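Sialidase B (Streptococcus pneumoniae serotype 4, PDB 4XJW) cleaves terminal sialic acids from oligosaccharides, glycoproteins and glycolipids, acting as an intramolecular trans-sialidase of glycosyl hydrolase family 33. Local coordinates at residues 463-468 against 533-538; 511-516 against 529-534. The protein carries 1 engineered substitution. All blocks are in the same frame, centred on the assembly; numbering follows the deposited sequence.

Interaction 1: residues 463-468 against 533-538; sequences SNRLIF and SGETWS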
loop_
_atom_site.group_PDB
_atom_site.type_symbol
_atom_site.label_atom_id
_atom_site.label_comp_id
_atom_site.label_asym_id
_atom_site.label_seq_id
_atom_site.Cartn_x
_atom_site.Cartn_y
_atom_site.Cartn_z
ATOM N N SER A 463 14.735 -27.444 9.684
ATOM C CA SER A 463 14.735 -28.159 8.412
ATOM C C SER A 463 14.807 -27.148 7.281
ATOM O O SER A 463 14.807 -25.940 7.524
ATOM C CB SER A 463 13.482 -29.010 8.262
ATOM O OG SER A 463 12.358 -28.189 8.012
ATOM N N ASN A 464 14.873 -27.641 6.046
ATOM C CA ASN A 464 14.915 -26.778 4.871
ATOM C C ASN A 464 13.528 -26.492 4.301
ATOM O O ASN A 464 13.397 -25.973 3.190
ATOM C CB ASN A 464 15.822 -27.382 3.794
ATOM C CG ASN A 464 17.288 -27.327 4.177
ATOM O OD1 ASN A 464 18.020 -28.322 4.053
ATOM N ND2 ASN A 464 17.731 -26.168 4.652
ATOM N N ARG A 465 12.497 -26.824 5.068
ATOM C CA ARG A 465 11.127 -26.679 4.597
ATOM C C ARG A 465 10.723 -25.217 4.432
ATOM O O ARG A 465 10.964 -24.390 5.313
ATOM C CB ARG A 465 10.153 -27.389 5.543
ATOM C CG ARG A 465 8.686 -27.144 5.205
ATOM C CD ARG A 465 7.792 -28.195 5.808
ATOM N NE ARG A 465 7.904 -29.457 5.080
ATOM C CZ ARG A 465 7.065 -30.477 5.228
ATOM N NH1 ARG A 465 6.059 -30.384 6.079
ATOM N NH2 ARG A 465 7.231 -31.585 4.520
ATOM N N LEU A 466 10.103 -24.919 3.293
ATOM C CA LEU A 466 9.484 -23.621 3.041
ATOM C C LEU A 466 7.972 -23.746 2.961
ATOM O O LEU A 466 7.447 -24.683 2.351
ATOM C CB LEU A 466 9.979 -23.055 1.721
ATOM C CG LEU A 466 11.493 -23.045 1.589
ATOM C CD1 LEU A 466 11.848 -22.648 0.174
ATOM C CD2 LEU A 466 12.118 -22.090 2.610
ATOM N N ILE A 467 7.265 -22.803 3.574
ATOM C CA ILE A 467 5.805 -22.798 3.507
ATOM C C ILE A 467 5.279 -21.421 3.136
ATOM O O ILE A 467 5.655 -20.412 3.749
ATOM C CB ILE A 467 5.152 -23.215 4.835
ATOM C CG1 ILE A 467 5.686 -24.566 5.311
ATOM C CG2 ILE A 467 3.605 -23.265 4.682
ATOM C CD1 ILE A 467 4.973 -25.087 6.555
ATOM N N PHE A 468 4.376 -21.386 2.159
ATOM C CA PHE A 468 3.644 -20.163 1.833
ATOM C C PHE A 468 2.166 -20.394 2.054
ATOM O O PHE A 468 1.595 -21.325 1.488
ATOM C CB PHE A 468 3.869 -19.766 0.377
ATOM C CG PHE A 468 5.185 -19.080 0.126
ATOM C CD1 PHE A 468 5.316 -17.711 0.336
ATOM C CD2 PHE A 468 6.275 -19.801 -0.332
ATOM C CE1 PHE A 468 6.514 -17.072 0.104
ATOM C CE2 PHE A 468 7.489 -19.169 -0.582
ATOM C CZ PHE A 468 7.601 -17.798 -0.363
ATOM N N SER A 533 5.227 -29.510 11.459
ATOM C CA SER A 533 5.859 -28.723 10.401
ATOM C C SER A 533 4.958 -28.478 9.183
ATOM O O SER A 533 5.433 -28.415 8.044
ATOM C CB SER A 533 7.172 -29.388 9.978
ATOM O OG SER A 533 8.120 -29.336 11.031
ATOM N N GLY A 534 3.660 -28.334 9.423
ATOM C CA GLY A 534 2.747 -27.943 8.361
ATOM C C GLY A 534 2.001 -29.070 7.667
ATOM O O GLY A 534 1.150 -28.811 6.820
ATOM N N GLU A 535 2.313 -30.320 8.006
ATOM C CA GLU A 535 1.615 -31.448 7.390
ATOM C C GLU A 535 0.132 -31.427 7.698
ATOM O O GLU A 535 -0.703 -31.638 6.816
ATOM C CB GLU A 535 2.197 -32.778 7.862
ATOM C CG GLU A 535 3.623 -33.040 7.377
ATOM C CD GLU A 535 3.682 -33.274 5.882
ATOM O OE1 GLU A 535 2.889 -34.096 5.376
ATOM O OE2 GLU A 535 4.503 -32.632 5.205
ATOM N N THR A 536 -0.190 -31.193 8.963
ATOM C CA THR A 536 -1.573 -31.207 9.422
ATOM C C THR A 536 -1.874 -30.016 10.328
ATOM O O THR A 536 -0.962 -29.434 10.922
ATOM C CB THR A 536 -1.934 -32.533 10.166
ATOM O OG1 THR A 536 -1.215 -32.614 11.398
ATOM C CG2 THR A 536 -1.632 -33.755 9.311
ATOM N N TRP A 537 -3.158 -29.673 10.441
ATOM C CA TRP A 537 -3.596 -28.453 11.126
ATOM C C TRP A 537 -4.749 -28.662 12.090
ATOM O O TRP A 537 -5.638 -29.487 11.861
ATOM C CB TRP A 537 -3.970 -27.373 10.102
ATOM C CG TRP A 537 -2.765 -27.004 9.310
ATOM C CD1 TRP A 537 -2.333 -27.594 8.171
ATOM C CD2 TRP A 537 -1.806 -25.995 9.640
ATOM N NE1 TRP A 537 -1.138 -27.016 7.761
ATOM C CE2 TRP A 537 -0.809 -26.016 8.645
ATOM C CE3 TRP A 537 -1.699 -25.060 10.680
ATOM C CZ2 TRP A 537 0.281 -25.144 8.652
ATOM C CZ3 TRP A 537 -0.611 -24.180 10.682
ATOM C CH2 TRP A 537 0.359 -24.238 9.677
ATOM N N SER A 538 -4.737 -27.887 13.164
ATOM C CA SER A 538 -5.759 -27.983 14.201
ATOM C C SER A 538 -7.061 -27.293 13.810
ATOM O O SER A 538 -7.150 -26.609 12.779
ATOM C CB SER A 538 -5.248 -27.321 15.467
ATOM O OG SER A 538 -5.271 -25.911 15.308
HETATM O O HOH W 1 10.916 -28.559 10.798
#
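The turn of an Asp-box, BNR repeat 4, meets the lead-in to strand 466-472 here through Arg465, whose guanidinium binds Ser533 O and the carboxylate of Glu535. With CG anti to the backbone N (chi1 173°), the arginine chain leaves the residue just before strand 466-472 and bends at chi3, and its CD passes 3.3 Å from Ser533 O. NH1 donates to that oxygen at 2.9 Å. The donor stands well above the carbonyl plane, although the oxygen lies in the guanidinium plane. NH1 and NH2 both turn to Glu535 OE2, at 2.9 Å and 3.0 Å, in an end-on salt bridge to one oxygen: NH1 meets the anti lone pair of OE2, and NH2 arrives nearly along the C-O bond. The guanidinium and carboxylate planes are 40° apart. Lys489 forms a second salt bridge to OE2, and Asp482 pairs with Arg465 NE, so charges alternate across the site. Deeper in, Ile467 CD1 packs 3.7 Å from Ser533 O and 4.0 Å from Gly534 CA, the glycine adopting a positive phi. Ser463 OG accepts from Arg465 N in an ST turn, and a water links the same hydroxyl to Ser533 OG. Ser530, Asp532, Gly534, Thr536 and Trp537 fit the S-x-D-x-G-x-T-W signature of the Asp-box, a turn characteristic of the beta-propeller blades of sialidases.

Interaction 2: residues 511-516 against 529-534; sequences DGVIRT and TSRDSG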
loop_
_atom_site.group_PDB
_atom_site.type_symbol
_atom_site.label_atom_id
_atom_site.label_comp_id
_atom_site.label_asym_id
_atom_site.label_seq_id
_atom_site.Cartn_x
_atom_site.Cartn_y
_atom_site.Cartn_z
ATOM N N ASP A 511 10.244 -25.560 17.801
ATOM C CA ASP A 511 10.582 -26.449 16.700
ATOM C C ASP A 511 9.445 -27.331 16.156
ATOM O O ASP A 511 8.948 -28.222 16.843
ATOM C CB ASP A 511 11.791 -27.297 17.081
ATOM C CG ASP A 511 12.766 -27.422 15.955
ATOM O OD1 ASP A 511 12.561 -28.318 15.112
ATOM O OD2 ASP A 511 13.726 -26.619 15.910
ATOM N N GLY A 512 9.030 -27.054 14.921
ATOM C CA GLY A 512 8.028 -27.860 14.241
ATOM C C GLY A 512 6.602 -27.450 14.541
ATOM O O GLY A 512 5.669 -27.996 13.962
ATOM N N VAL A 513 6.448 -26.488 15.447
ATOM C CA VAL A 513 5.136 -25.983 15.852
ATOM C C VAL A 513 4.897 -24.622 15.214
ATOM O O VAL A 513 5.591 -23.657 15.529
ATOM C CB VAL A 513 5.044 -25.846 17.370
ATOM C CG1 VAL A 513 3.661 -25.369 17.795
ATOM C CG2 VAL A 513 5.375 -27.186 18.035
ATOM N N ILE A 514 3.900 -24.553 14.336
ATOM C CA ILE A 514 3.576 -23.330 13.618
ATOM C C ILE A 514 2.211 -22.822 14.051
ATOM O O ILE A 514 1.229 -23.575 14.044
ATOM C CB ILE A 514 3.525 -23.581 12.108
ATOM C CG1 ILE A 514 4.829 -24.191 11.600
ATOM C CG2 ILE A 514 3.227 -22.286 11.351
ATOM C CD1 ILE A 514 4.717 -24.743 10.185
ATOM N N ARG A 515 2.130 -21.554 14.435
ATOM C CA ARG A 515 0.814 -20.956 14.612
ATOM C C ARG A 515 0.538 -19.966 13.493
ATOM O O ARG A 515 1.367 -19.116 13.184
ATOM C CB ARG A 515 0.638 -20.286 15.964
ATOM C CG ARG A 515 -0.776 -19.700 16.118
ATOM C CD ARG A 515 -1.229 -19.685 17.544
ATOM N NE ARG A 515 -1.188 -21.024 18.106
ATOM C CZ ARG A 515 -1.101 -21.273 19.404
ATOM N NH1 ARG A 515 -1.061 -20.269 20.264
ATOM N NH2 ARG A 515 -1.039 -22.523 19.839
ATOM N N THR A 516 -0.634 -20.116 12.877
ATOM C CA THR A 516 -1.071 -19.246 11.789
ATOM C C THR A 516 -2.160 -18.321 12.296
ATOM O O THR A 516 -3.144 -18.794 12.850
ATOM C CB THR A 516 -1.615 -20.078 10.636
ATOM O OG1 THR A 516 -0.600 -20.984 10.176
ATOM C CG2 THR A 516 -2.049 -19.186 9.487
ATOM N N THR A 529 -3.059 -24.193 14.587
ATOM C CA THR A 529 -1.708 -24.636 14.926
ATOM C C THR A 529 -1.371 -25.951 14.247
ATOM O O THR A 529 -2.219 -26.856 14.165
ATOM C CB THR A 529 -1.564 -24.825 16.443
ATOM O OG1 THR A 529 -1.956 -23.627 17.122
ATOM C CG2 THR A 529 -0.124 -25.198 16.837
ATOM N N SER A 530 -0.132 -26.053 13.767
ATOM C CA SER A 530 0.415 -27.321 13.294
ATOM C C SER A 530 1.544 -27.730 14.235
ATOM O O SER A 530 2.299 -26.881 14.700
ATOM C CB SER A 530 0.953 -27.186 11.870
ATOM O OG SER A 530 1.612 -28.375 11.455
ATOM N N ARG A 531 1.654 -29.027 14.506
ATOM C CA ARG A 531 2.711 -29.549 15.372
ATOM C C ARG A 531 3.539 -30.593 14.637
ATOM O O ARG A 531 4.240 -31.404 15.258
ATOM C CB ARG A 531 2.103 -30.134 16.646
ATOM C CG ARG A 531 1.379 -29.104 17.489
ATOM C CD ARG A 531 0.734 -29.699 18.724
ATOM N NE ARG A 531 0.157 -28.650 19.561
ATOM C CZ ARG A 531 0.869 -27.881 20.379
ATOM N NH1 ARG A 531 2.183 -28.040 20.471
ATOM N NH2 ARG A 531 0.272 -26.941 21.100
ATOM N N ASP A 532 3.463 -30.567 13.310
ATOM C CA ASP A 532 4.240 -31.469 12.474
ATOM C C ASP A 532 4.781 -30.745 11.248
ATOM O O ASP A 532 4.789 -31.290 10.147
ATOM C CB ASP A 532 3.416 -32.694 12.059
ATOM C CG ASP A 532 2.087 -32.328 11.424
ATOM O OD1 ASP A 532 1.883 -31.148 11.059
ATOM O OD2 ASP A 532 1.239 -33.235 11.277
ATOM N N SER A 533 5.227 -29.510 11.459
ATOM C CA SER A 533 5.859 -28.723 10.401
ATOM C C SER A 533 4.958 -28.478 9.183
ATOM O O SER A 533 5.433 -28.415 8.044
ATOM C CB SER A 533 7.172 -29.388 9.978
ATOM O OG SER A 533 8.120 -29.336 11.031
ATOM N N GLY A 534 3.660 -28.334 9.423
ATOM C CA GLY A 534 2.747 -27.943 8.361
ATOM C C GLY A 534 2.001 -29.070 7.667
ATOM O O GLY A 534 1.150 -28.811 6.820
#
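Arg515 and Thr529 face each other as a non-hydrogen-bonded antiparallel pair, and the arginine grips the threonine hydroxyl side-on. From CB, which sits on the sheet face shared with Thr529, the chain carries CG anti to the backbone N (chi1 -179°) and bends at chi3. CD lies 4.0 Å from Thr529 OG1, and NE, the next atom, donates to it at 2.9 Å. Beyond CZ, NH2 returns to the same oxygen at 3.1 Å, while NH1 turns to Asp596 O outside the hairpin. OG1 is tilted slightly from the guanidinium plane in its approach to NE, and the two N-H...O angles, 147° and 135°, show that neither bond is straight. The other branch of Thr529, CG2, touches Val513 CG1 at 3.9 Å and packs off-centre over one face of the Arg531 guanidinium. Arg531 NH1 pairs with Asp596 OD2.

The hydrogen-bonded pair is Ile514 with Ser530, whose two reciprocal N-H...O bonds both measure 2.8 Å. Past it the hairpin partner curls into the Asp-box turn, where Ser533 N reaches Gly512 O at 3.0 Å on a lone pair in the carbonyl plane. On the face opposite Arg515, Ile514 CD1 meets the turn backbone, 3.8 Å from Gly534 N. Ser530 OG accepts from that same Gly534 N and is also hydrogen-bonded to Thr536 O.

The two arginines lie near each other with like charges, and the Asp596 carboxylate, paired with Arg531, probably offsets part of the repulsion, while its backbone oxygen holds Arg515 NH1. Thr529 OG1, shared by NE and NH2, together with Asp596 O on NH1, should restrict rotation of the Arg515 guanidinium.

Reading from the N terminus, strand 466-472 comes first, then strand 513-518, then strand 526-530 with the Asp-box turn that follows it. Interaction 2 closes the shorter loop, between neighbouring strands of one four-stranded sheet, and lies nested inside the 64-residue span closed by interaction 1. Both contacts end on the same turn: Ser533 and Gly534 belong to each, and the two centres are 6 Å apart. Ser538 OG probably hydrogen-bonds Thr529 N, and Trp537 packs against Ser530 and Thr516, further joining them. Since 466-472 belongs to a different sheet, interaction 1 ties one propeller blade to the next, whereas interaction 2 stays within a blade.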